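Local coordinates for protein acyl-ACP thioesterase (Bacteroides thetaiotaomicron, PDB 2ESS) that probably hydrolyses fatty acyl chains from acyl carrier protein in fatty acid biosynthesis, and binds calcium, at residues G29-G32 against N33-N37; L163-Y167 against S168-I172; N177-R180 against Y181-H184; E192-T196 against K197-R201. All coordinates share one frame; numbering follows the deposited sequence.

Contact 1 (G29-G32 against N33-N37)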
loop_
_atom_site.group_PDB
_atom_site.type_symbol
_atom_site.label_atom_id
_atom_site.label_comp_id
_atom_site.label_asym_id
_atom_site.label_seq_id
_atom_site.Cartn_x
_atom_site.Cartn_y
_atom_site.Cartn_z
ATOM N N GLY A 29 2.124 -5.592 6.721
ATOM C CA GLY A 29 2.691 -4.391 6.129
ATOM C C GLY A 29 1.705 -3.234 6.221
ATOM O O GLY A 29 2.073 -2.134 6.634
ATOM N N VAL A 30 0.442 -3.492 5.894
ATOM C CA VAL A 30 -0.590 -2.428 5.947
ATOM C C VAL A 30 -0.883 -2.022 7.367
ATOM O O VAL A 30 -1.068 -0.822 7.627
ATOM C CB VAL A 30 -1.897 -2.841 5.209
ATOM C CG1 VAL A 30 -3.027 -1.861 5.519
ATOM C CG2 VAL A 30 -1.610 -2.924 3.703
ATOM N N LEU A 31 -0.916 -2.988 8.282
ATOM C CA LEU A 31 -1.093 -2.679 9.709
ATOM C C LEU A 31 0.047 -1.806 10.223
ATOM O O LEU A 31 -0.205 -0.825 10.886
ATOM C CB LEU A 31 -1.174 -3.922 10.573
ATOM C CG LEU A 31 -1.358 -3.701 12.076
ATOM C CD1 LEU A 31 -2.594 -2.825 12.409
ATOM C CD2 LEU A 31 -1.427 -5.062 12.776
ATOM N N GLY A 32 1.286 -2.203 9.950
ATOM C CA GLY A 32 2.472 -1.368 10.248
ATOM C C GLY A 32 2.329 0.055 9.707
ATOM O O GLY A 32 2.548 1.013 10.437
ATOM N N ASN A 33 1.911 0.180 8.451
ATOM C CA ASN A 33 1.628 1.489 7.817
ATOM C C ASN A 33 0.639 2.309 8.665
ATOM O O ASN A 33 0.920 3.482 9.005
ATOM C CB ASN A 33 1.111 1.345 6.374
ATOM C CG ASN A 33 0.913 2.727 5.669
ATOM O OD1 ASN A 33 1.837 3.500 5.574
ATOM N ND2 ASN A 33 -0.296 3.026 5.254
ATOM N N HIS A 34 -0.482 1.698 9.051
ATOM C CA HIS A 34 -1.464 2.390 9.896
ATOM C C HIS A 34 -0.872 2.826 11.257
ATOM O O HIS A 34 -1.100 3.957 11.714
ATOM C CB HIS A 34 -2.703 1.520 10.104
ATOM C CG HIS A 34 -3.546 1.381 8.863
ATOM N ND1 HIS A 34 -3.858 2.450 8.059
ATOM C CD2 HIS A 34 -4.165 0.312 8.319
ATOM C CE1 HIS A 34 -4.627 2.046 7.064
ATOM N NE2 HIS A 34 -4.836 0.752 7.203
ATOM N N LEU A 35 -0.169 1.922 11.924
ATOM C CA LEU A 35 0.454 2.234 13.235
ATOM C C LEU A 35 1.386 3.427 13.108
ATOM O O LEU A 35 1.268 4.376 13.861
ATOM C CB LEU A 35 1.180 1.016 13.820
ATOM C CG LEU A 35 0.344 -0.262 14.026
ATOM C CD1 LEU A 35 1.250 -1.396 14.561
ATOM C CD2 LEU A 35 -0.912 -0.056 14.919
ATOM N N LEU A 36 2.307 3.405 12.137
ATOM C CA LEU A 36 3.278 4.482 11.980
ATOM C C LEU A 36 2.633 5.809 11.584
ATOM O O LEU A 36 2.998 6.854 12.098
ATOM C CB LEU A 36 4.381 4.057 10.997
ATOM C CG LEU A 36 5.159 2.805 11.439
ATOM C CD1 LEU A 36 6.330 2.459 10.456
ATOM C CD2 LEU A 36 5.684 2.980 12.879
ATOM N N ASN A 37 1.634 5.769 10.709
ATOM C CA ASN A 37 0.876 6.978 10.377
ATOM C C ASN A 37 0.151 7.518 11.600
ATOM O O ASN A 37 0.040 8.745 11.759
ATOM C CB ASN A 37 -0.160 6.708 9.273
ATOM C CG ASN A 37 0.473 6.558 7.875
ATOM O OD1 ASN A 37 1.535 7.082 7.603
ATOM N ND2 ASN A 37 -0.221 5.860 6.985
#

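Contact 2 (L163-Y167 against S168-I172). With CA (calcium ion), chain B.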
loop_
_atom_site.group_PDB
_atom_site.type_symbol
_atom_site.label_atom_id
_atom_site.label_comp_id
_atom_site.label_asym_id
_atom_site.label_seq_id
_atom_site.Cartn_x
_atom_site.Cartn_y
_atom_site.Cartn_z
ATOM N N LEU A 163 17.210 -9.890 -3.480
ATOM C CA LEU A 163 16.267 -8.981 -4.105
ATOM C C LEU A 163 16.975 -7.661 -4.296
ATOM O O LEU A 163 17.644 -7.214 -3.384
ATOM C CB LEU A 163 15.118 -8.792 -3.117
ATOM C CG LEU A 163 13.876 -8.062 -3.534
ATOM C CD1 LEU A 163 13.238 -8.783 -4.727
ATOM C CD2 LEU A 163 12.985 -8.062 -2.336
ATOM N N THR A 164 16.815 -7.032 -5.446
ATOM C CA THR A 164 17.316 -5.664 -5.654
ATOM C C THR A 164 16.265 -4.620 -5.254
ATOM O O THR A 164 15.099 -4.750 -5.623
ATOM C CB THR A 164 17.753 -5.456 -7.136
ATOM O OG1 THR A 164 18.663 -6.498 -7.493
ATOM C CG2 THR A 164 18.428 -4.149 -7.318
ATOM N N ALA A 165 16.678 -3.583 -4.513
ATOM C CA ALA A 165 15.799 -2.449 -4.197
ATOM C C ALA A 165 15.348 -1.686 -5.451
ATOM O O ALA A 165 16.155 -1.263 -6.281
ATOM C CB ALA A 165 16.484 -1.471 -3.181
ATOM N N LYS A 166 14.040 -1.478 -5.577
ATOM C CA LYS A 166 13.463 -0.917 -6.809
ATOM C C LYS A 166 12.733 0.386 -6.557
ATOM O O LYS A 166 12.547 0.776 -5.418
ATOM C CB LYS A 166 12.515 -1.939 -7.413
ATOM C CG LYS A 166 13.225 -3.131 -8.017
ATOM C CD LYS A 166 12.273 -4.292 -8.222
ATOM C CE LYS A 166 13.025 -5.561 -8.643
ATOM N NZ LYS A 166 13.739 -6.218 -7.494
ATOM N N TYR A 167 12.308 1.052 -7.626
ATOM C CA TYR A 167 11.533 2.282 -7.502
ATOM C C TYR A 167 10.385 2.187 -6.489
ATOM O O TYR A 167 10.188 3.087 -5.682
ATOM C CB TYR A 167 11.019 2.697 -8.880
ATOM C CG TYR A 167 10.048 3.837 -8.906
ATOM C CD1 TYR A 167 10.448 5.129 -8.590
ATOM C CD2 TYR A 167 8.714 3.620 -9.232
ATOM C CE1 TYR A 167 9.558 6.176 -8.642
ATOM C CE2 TYR A 167 7.816 4.646 -9.268
ATOM C CZ TYR A 167 8.234 5.924 -8.989
ATOM O OH TYR A 167 7.323 6.938 -9.009
ATOM N N SER A 168 9.630 1.093 -6.496
ATOM C CA SER A 168 8.505 0.977 -5.555
ATOM C C SER A 168 8.906 0.854 -4.085
ATOM O O SER A 168 8.069 1.007 -3.217
ATOM C CB SER A 168 7.674 -0.239 -5.915
ATOM O OG SER A 168 8.551 -1.362 -5.958
ATOM N N ASP A 169 10.158 0.536 -3.808
ATOM C CA ASP A 169 10.644 0.406 -2.440
ATOM C C ASP A 169 11.039 1.707 -1.767
ATOM O O ASP A 169 11.080 1.739 -0.548
ATOM C CB ASP A 169 11.854 -0.534 -2.356
ATOM C CG ASP A 169 11.513 -1.964 -2.751
ATOM O OD1 ASP A 169 10.565 -2.540 -2.166
ATOM O OD2 ASP A 169 12.185 -2.493 -3.671
ATOM N N ILE A 170 11.261 2.774 -2.533
ATOM C CA ILE A 170 11.997 3.939 -2.034
ATOM C C ILE A 170 11.075 5.064 -1.652
ATOM O O ILE A 170 10.159 5.391 -2.402
ATOM C CB ILE A 170 13.008 4.423 -3.083
ATOM C CG1 ILE A 170 13.860 3.253 -3.583
ATOM C CG2 ILE A 170 13.904 5.577 -2.546
ATOM C CD1 ILE A 170 14.733 2.592 -2.489
ATOM N N ASP A 171 11.323 5.635 -0.471
ATOM C CA ASP A 171 10.597 6.796 0.038
ATOM C C ASP A 171 11.249 8.127 -0.346
ATOM O O ASP A 171 12.238 8.176 -1.119
ATOM C CB ASP A 171 10.422 6.702 1.578
ATOM C CG ASP A 171 11.759 6.835 2.374
ATOM O OD1 ASP A 171 12.783 7.396 1.913
ATOM O OD2 ASP A 171 11.763 6.350 3.518
ATOM N N ILE A 172 10.698 9.207 0.208
ATOM C CA ILE A 172 11.137 10.561 -0.111
ATOM C C ILE A 172 12.592 10.833 0.266
ATOM O O ILE A 172 13.194 11.692 -0.329
ATOM C CB ILE A 172 10.242 11.625 0.590
ATOM C CG1 ILE A 172 10.383 12.993 -0.089
ATOM C CG2 ILE A 172 10.490 11.624 2.145
ATOM C CD1 ILE A 172 9.307 14.040 0.375
HETATM CA CA CA B . 11.914 6.331 5.414
HETATM O O HOH W 1 10.327 5.860 -5.223
HETATM O O HOH W 2 10.932 4.588 6.357
#

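Contact 3 (N177-R180 against Y181-H184)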
loop_
_atom_site.group_PDB
_atom_site.type_symbol
_atom_site.label_atom_id
_atom_site.label_comp_id
_atom_site.label_asym_id
_atom_site.label_seq_id
_atom_site.Cartn_x
_atom_site.Cartn_y
_atom_site.Cartn_z
ATOM N N ASN A 177 11.766 1.893 2.395
ATOM C CA ASN A 177 10.932 2.300 3.490
ATOM C C ASN A 177 10.649 1.146 4.471
ATOM O O ASN A 177 10.810 -0.043 4.147
ATOM C CB ASN A 177 9.723 3.142 2.988
ATOM C CG ASN A 177 8.522 2.326 2.588
ATOM O OD1 ASN A 177 8.180 1.379 3.247
ATOM N ND2 ASN A 177 7.812 2.767 1.534
ATOM N N SER A 178 10.315 1.537 5.695
ATOM C CA SER A 178 10.060 0.626 6.798
ATOM C C SER A 178 9.100 -0.513 6.487
ATOM O O SER A 178 9.310 -1.670 6.907
ATOM C CB SER A 178 9.438 1.425 7.945
ATOM O OG SER A 178 10.294 2.447 8.352
ATOM N N ILE A 179 8.040 -0.172 5.749
ATOM C CA ILE A 179 6.972 -1.102 5.418
ATOM C C ILE A 179 7.372 -2.067 4.316
ATOM O O ILE A 179 6.946 -3.214 4.308
ATOM C CB ILE A 179 5.693 -0.323 5.003
ATOM C CG1 ILE A 179 5.261 0.591 6.136
ATOM C CG2 ILE A 179 4.554 -1.254 4.687
ATOM C CD1 ILE A 179 5.223 -0.086 7.472
ATOM N N ARG A 180 8.177 -1.604 3.369
ATOM C CA ARG A 180 8.619 -2.452 2.295
ATOM C C ARG A 180 9.500 -3.567 2.820
ATOM O O ARG A 180 9.420 -4.674 2.319
ATOM C CB ARG A 180 9.358 -1.642 1.233
ATOM C CG ARG A 180 8.417 -0.721 0.459
ATOM C CD ARG A 180 7.602 -1.519 -0.518
ATOM N NE ARG A 180 6.440 -0.777 -0.978
ATOM C CZ ARG A 180 5.609 -1.224 -1.923
ATOM N NH1 ARG A 180 5.832 -2.394 -2.519
ATOM N NH2 ARG A 180 4.563 -0.493 -2.291
ATOM N N TYR A 181 10.301 -3.308 3.857
ATOM C CA TYR A 181 11.049 -4.405 4.470
ATOM C C TYR A 181 10.142 -5.498 5.036
ATOM O O TYR A 181 10.469 -6.672 4.931
ATOM C CB TYR A 181 11.938 -3.917 5.584
ATOM C CG TYR A 181 13.164 -3.139 5.196
ATOM C CD1 TYR A 181 14.229 -3.735 4.491
ATOM C CD2 TYR A 181 13.301 -1.814 5.583
ATOM C CE1 TYR A 181 15.397 -3.008 4.184
ATOM C CE2 TYR A 181 14.459 -1.090 5.281
ATOM C CZ TYR A 181 15.506 -1.690 4.595
ATOM O OH TYR A 181 16.628 -0.908 4.354
ATOM N N ILE A 182 9.055 -5.095 5.695
ATOM C CA ILE A 182 8.055 -6.036 6.217
ATOM C C ILE A 182 7.489 -6.930 5.116
ATOM O O ILE A 182 7.495 -8.167 5.248
ATOM C CB ILE A 182 6.907 -5.300 6.942
ATOM C CG1 ILE A 182 7.468 -4.551 8.165
ATOM C CG2 ILE A 182 5.817 -6.288 7.378
ATOM C CD1 ILE A 182 6.399 -3.740 8.965
ATOM N N GLU A 183 7.010 -6.321 4.033
ATOM C CA GLU A 183 6.509 -7.078 2.883
ATOM C C GLU A 183 7.519 -8.080 2.336
ATOM O O GLU A 183 7.177 -9.229 2.074
ATOM C CB GLU A 183 6.119 -6.153 1.735
ATOM C CG GLU A 183 4.850 -5.312 1.990
ATOM C CD GLU A 183 4.452 -4.416 0.775
ATOM O OE1 GLU A 183 4.980 -4.672 -0.354
ATOM O OE2 GLU A 183 3.618 -3.478 0.965
ATOM N N HIS A 184 8.764 -7.645 2.134
ATOM C CA HIS A 184 9.761 -8.574 1.580
ATOM C C HIS A 184 10.078 -9.747 2.538
ATOM O O HIS A 184 10.277 -10.853 2.106
ATOM C CB HIS A 184 11.029 -7.826 1.162
ATOM C CG HIS A 184 10.796 -6.837 0.058
ATOM N ND1 HIS A 184 10.199 -7.182 -1.137
ATOM C CD2 HIS A 184 11.060 -5.510 -0.022
ATOM C CE1 HIS A 184 10.102 -6.106 -1.903
ATOM N NE2 HIS A 184 10.624 -5.082 -1.251
#

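Contact 4 (E192-T196 against K197-R201)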
loop_
_atom_site.group_PDB
_atom_site.type_symbol
_atom_site.label_atom_id
_atom_site.label_comp_id
_atom_site.label_asym_id
_atom_site.label_seq_id
_atom_site.Cartn_x
_atom_site.Cartn_y
_atom_site.Cartn_z
ATOM N N GLU A 192 1.879 -22.553 2.399
ATOM C CA GLU A 192 1.277 -23.556 3.297
ATOM C C GLU A 192 1.256 -23.084 4.748
ATOM O O GLU A 192 0.378 -23.465 5.505
ATOM C CB GLU A 192 2.013 -24.903 3.198
ATOM N N LEU A 193 2.219 -22.250 5.124
ATOM C CA LEU A 193 2.272 -21.672 6.470
ATOM C C LEU A 193 1.126 -20.666 6.673
ATOM O O LEU A 193 0.436 -20.682 7.679
ATOM C CB LEU A 193 3.641 -20.995 6.667
ATOM C CG LEU A 193 4.298 -20.870 8.020
ATOM C CD1 LEU A 193 4.017 -22.086 8.937
ATOM C CD2 LEU A 193 5.794 -20.691 7.776
ATOM N N TYR A 194 0.923 -19.800 5.694
ATOM C CA TYR A 194 -0.151 -18.832 5.743
ATOM C C TYR A 194 -1.530 -19.511 5.592
ATOM O O TYR A 194 -2.542 -18.999 6.072
ATOM C CB TYR A 194 0.052 -17.791 4.647
ATOM C CG TYR A 194 1.228 -16.885 4.889
ATOM C CD1 TYR A 194 1.238 -16.001 5.961
ATOM C CD2 TYR A 194 2.304 -16.875 4.027
ATOM C CE1 TYR A 194 2.324 -15.159 6.178
ATOM C CE2 TYR A 194 3.362 -16.038 4.216
ATOM C CZ TYR A 194 3.391 -15.199 5.302
ATOM O OH TYR A 194 4.472 -14.361 5.477
ATOM N N GLN A 195 -1.568 -20.666 4.944
ATOM C CA GLN A 195 -2.803 -21.421 4.827
ATOM C C GLN A 195 -3.218 -22.103 6.111
ATOM O O GLN A 195 -4.400 -22.346 6.302
ATOM C CB GLN A 195 -2.680 -22.493 3.748
ATOM C CG GLN A 195 -2.829 -21.972 2.346
ATOM C CD GLN A 195 -2.694 -23.062 1.305
ATOM O OE1 GLN A 195 -1.700 -23.786 1.264
ATOM N NE2 GLN A 195 -3.702 -23.186 0.454
ATOM N N THR A 196 -2.252 -22.478 6.956
ATOM C CA THR A 196 -2.539 -23.265 8.134
ATOM C C THR A 196 -2.303 -22.514 9.445
ATOM O O THR A 196 -2.841 -22.896 10.485
ATOM C CB THR A 196 -1.708 -24.564 8.125
ATOM O OG1 THR A 196 -0.313 -24.231 8.176
ATOM C CG2 THR A 196 -2.019 -25.374 6.861
ATOM N N LYS A 197 -1.497 -21.455 9.417
ATOM C CA LYS A 197 -1.213 -20.727 10.635
ATOM C C LYS A 197 -1.326 -19.250 10.374
ATOM O O LYS A 197 -1.418 -18.807 9.236
ATOM C CB LYS A 197 0.193 -21.038 11.129
ATOM C CG LYS A 197 0.435 -22.515 11.491
ATOM C CD LYS A 197 1.907 -22.781 11.810
ATOM C CE LYS A 197 2.163 -24.266 11.903
ATOM N NZ LYS A 197 3.600 -24.635 12.052
ATOM N N ARG A 198 -1.301 -18.489 11.443
ATOM C CA ARG A 198 -1.255 -17.039 11.332
ATOM C C ARG A 198 -0.100 -16.532 12.159
ATOM O O ARG A 198 0.314 -17.196 13.100
ATOM C CB ARG A 198 -2.549 -16.420 11.835
ATOM C CG ARG A 198 -2.931 -16.833 13.206
ATOM C CD ARG A 198 -4.267 -16.249 13.583
ATOM N NE ARG A 198 -4.130 -14.817 13.748
ATOM C CZ ARG A 198 -3.592 -14.232 14.817
ATOM N NH1 ARG A 198 -3.156 -14.949 15.854
ATOM N NH2 ARG A 198 -3.505 -12.911 14.839
ATOM N N ILE A 199 0.356 -15.322 11.830
ATOM C CA ILE A 199 1.412 -14.678 12.565
ATOM C C ILE A 199 0.803 -14.105 13.834
ATOM O O ILE A 199 -0.058 -13.239 13.762
ATOM C CB ILE A 199 2.062 -13.538 11.768
ATOM C CG1 ILE A 199 2.692 -14.105 10.490
ATOM C CG2 ILE A 199 3.166 -12.851 12.637
ATOM C CD1 ILE A 199 3.225 -13.046 9.526
ATOM N N ARG A 200 1.273 -14.557 14.987
ATOM C CA ARG A 200 0.828 -14.006 16.262
ATOM C C ARG A 200 1.737 -12.930 16.817
ATOM O O ARG A 200 1.271 -12.034 17.520
ATOM C CB ARG A 200 0.563 -15.098 17.280
ATOM C CG ARG A 200 1.696 -15.588 18.123
ATOM C CD ARG A 200 1.137 -16.090 19.474
ATOM N NE ARG A 200 0.609 -14.970 20.276
ATOM C CZ ARG A 200 -0.673 -14.591 20.378
ATOM N NH1 ARG A 200 -1.664 -15.237 19.753
ATOM N NH2 ARG A 200 -0.974 -13.542 21.139
ATOM N N ARG A 201 3.025 -13.009 16.503
ATOM C CA ARG A 201 3.948 -11.941 16.894
ATOM C C ARG A 201 4.931 -11.664 15.792
ATOM O O ARG A 201 5.441 -12.584 15.165
ATOM C CB ARG A 201 4.683 -12.283 18.181
ATOM C CG ARG A 201 5.554 -11.090 18.662
ATOM C CD ARG A 201 5.865 -11.180 20.046
ATOM N NE ARG A 201 6.884 -10.192 20.397
ATOM C CZ ARG A 201 6.736 -9.183 21.247
ATOM N NH1 ARG A 201 5.555 -8.941 21.845
ATOM N NH2 ARG A 201 7.797 -8.404 21.490
#

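Contact 1 (G29-G32 against N33-N37)
L35 N donates to L31 O at 2.9 Å, with an N-H...O angle of 168°, the donor coming nearly head-on to the carbonyl. L36 N reaches G32 O in the same manner, while N33 and H34 bond back to G29 and V30 to complete a regular alpha-helical turn. The leucine side chains of the first pair cross at a slant: L31 carries CG anti to its own nitrogen (chi1 180°), and its CD1 comes to within 4.1 Å of L35 CD2. L35 CG in turn rests close on the L31 carbonyl, 3.2 Å from L31 O, and both leucines pack on I67 of strand 58-69. On a neighbouring flank, V30 and H34 run side by side; V30 CG1 meets the imidazole along its CD2-NE2 bond, 3.6 Å from H34 NE2, and the ring also meets F13. On a further flank N33 CB sits 3.3 Å from V30 O, and its amide continues outward, where ND2 donates to E16 of the second subunit. G29 and G32 have only hydrogen at CA, and there I179 of helix 178-186 packs directly against the backbone. L36 continues this face toward L62 and W114 of the sheet. The leucine flank thus meets the strands, while N33, N37 and L36 meet E16, P17 and F18 of the second subunit by polar and apolar contacts: this is the arrangement of the long helix of a hotdog fold, wrapped by its curved antiparallel sheet.

Contact 2 (L163-Y167 against S168-I172)
From K166 to I170 the backbone closes a short 3-10 turn as it leaves strand 161-164, D169 N donating to K166 O at 2.9 Å and I170 N more weakly to Y167 O. The D169 side chain answers the first of these bonds. With CG beside its backbone nitrogen (chi1 -64°), it folds back over the turn, and OD2 accepts K166 N at 2.8 Å on its anti lone pair, along a fairly straight N-H line (166°). Residues 166 and 169 thus hold each other in both directions, while OD1 remains for H184 NE2 of helix 178-186. With an alanine here, K166 N would lose OD2 and H184 NE2 would lose OD1, and the turn would probably be less firmly set against the helix. I170 CG1 lies 3.4 Å from K166 O, and a water bridges Y167 O and I170 O, donating to both. K166 itself curls back at its tip, NZ bonding to T164 O at 2.7 Å. Beyond the turn, D171 OD2 binds the calcium ion at 1.9 Å, short for calcium, with H175 and a water as further ligands. The turn lies between strand 161-164, outermost in the sheet of this chain, and helix 178-186, and its outer side meets the second subunit, where Y167 OH bonds to D21 and S168 OG to D187.

Contact 3 (N177-R180 against Y181-H184)
R180 bends at chi2 (-75°) whereas E183 runs straight out beyond CG, and these shapes bring the two side chains alongside each other, pointing the same way. The carboxylate comes over one face of the guanidinium, its plane turned 56° from it, with E183 OE2 4.1 Å above the centre of the R180 group. E183 OE1 is 3.3 Å from R180 NH1 but far from the guanidinium plane, so the salt bridge rests on charge rather than on a directed N-H. Each partner has a second mate: R180 NH1 and E183 OE1 pair reciprocally with E183 and R180 of the second subunit, a cluster in which the opposite charges probably offset one another. One turn earlier N177 is the N-cap, its OD1 taking R180 N at 3.0 Å and, more weakly, I179 N, so that a single oxygen serves two amides of the first turn. Y181 lays CD2 3.4 Å from N177 O. H184 N donates to R180 O at 3.0 Å, and the imidazole CD2 approaches the same oxygen just as closely. On another flank the I179 and I182 side chains cross, their CD1 methyls 4.1 Å apart. Helix 178-186 has I179 against L36 of helix 28-45, I182 and Y181 on M204 of strand 199-206, Y181 also on strand 238-247, and the R180-E183 flank at the dimer interface.

Contact 4 (E192-T196 against K197-R201)
The Y194 ring receives I199 CD1 at its edge, near the ring plane and 4.1 Å from Y194 CE1, and it stacks with Y167 of the second subunit. This contact lies where helix 191-196 ends and strand 199-206 of the hotdog sheet begins, a tight helix-to-strand passage with a classic beta bulge just beyond it, R200 and R201 both facing I246. Y194 has its polar end placed as well, OH bonding to L186 O, so the ring is fixed from several directions. K197 is the first residue to leave helical geometry, yet its nitrogen still completes the last turn, donating to L193 O at 2.7 Å with an N-H...O angle of 146°. Its side chain is extended from CG onward and crosses L193, whose CD1 rests against the aliphatic part 3.6 Å from K197 CD. Both residues also pack on F247 of strand 238-247, and K197 NZ goes on to bond with N226. With an alanine in place of this lysine, L193 CD1 would probably lose its aliphatic neighbour and N226 the amino group it bonds. The chain that follows joins the sheet, the backbone of R198 bonding to E248 and that of R200 to L69 and I246. On the exposed side T196 turns its hydroxyl between its backbone nitrogen and carbonyl carbon (chi1 63°), a position that points it back along the last turn, and T196 OG1 donates to E192 O at 2.9 Å.

How the contacts relate
Contact 1 is the buried core of the set, apolar on the side of the strands, and touches contact 3 where I179 lies on the glycine backbone; the two helices belong to the N-terminal and C-terminal thioesterase domains yet pack together. Contacts 2 and 3 are joined more polarly, by hydrogen bonds that include D169 O to N177 N, and frame the calcium region from the turn and the helix start. All four reach the second subunit, contact 4 through Y194. Contacts 2 and 4 are both peripheral and partly buried, but contact 4 lies away from the D171-H175 calcium site and pairs a helix end with the start of a strand.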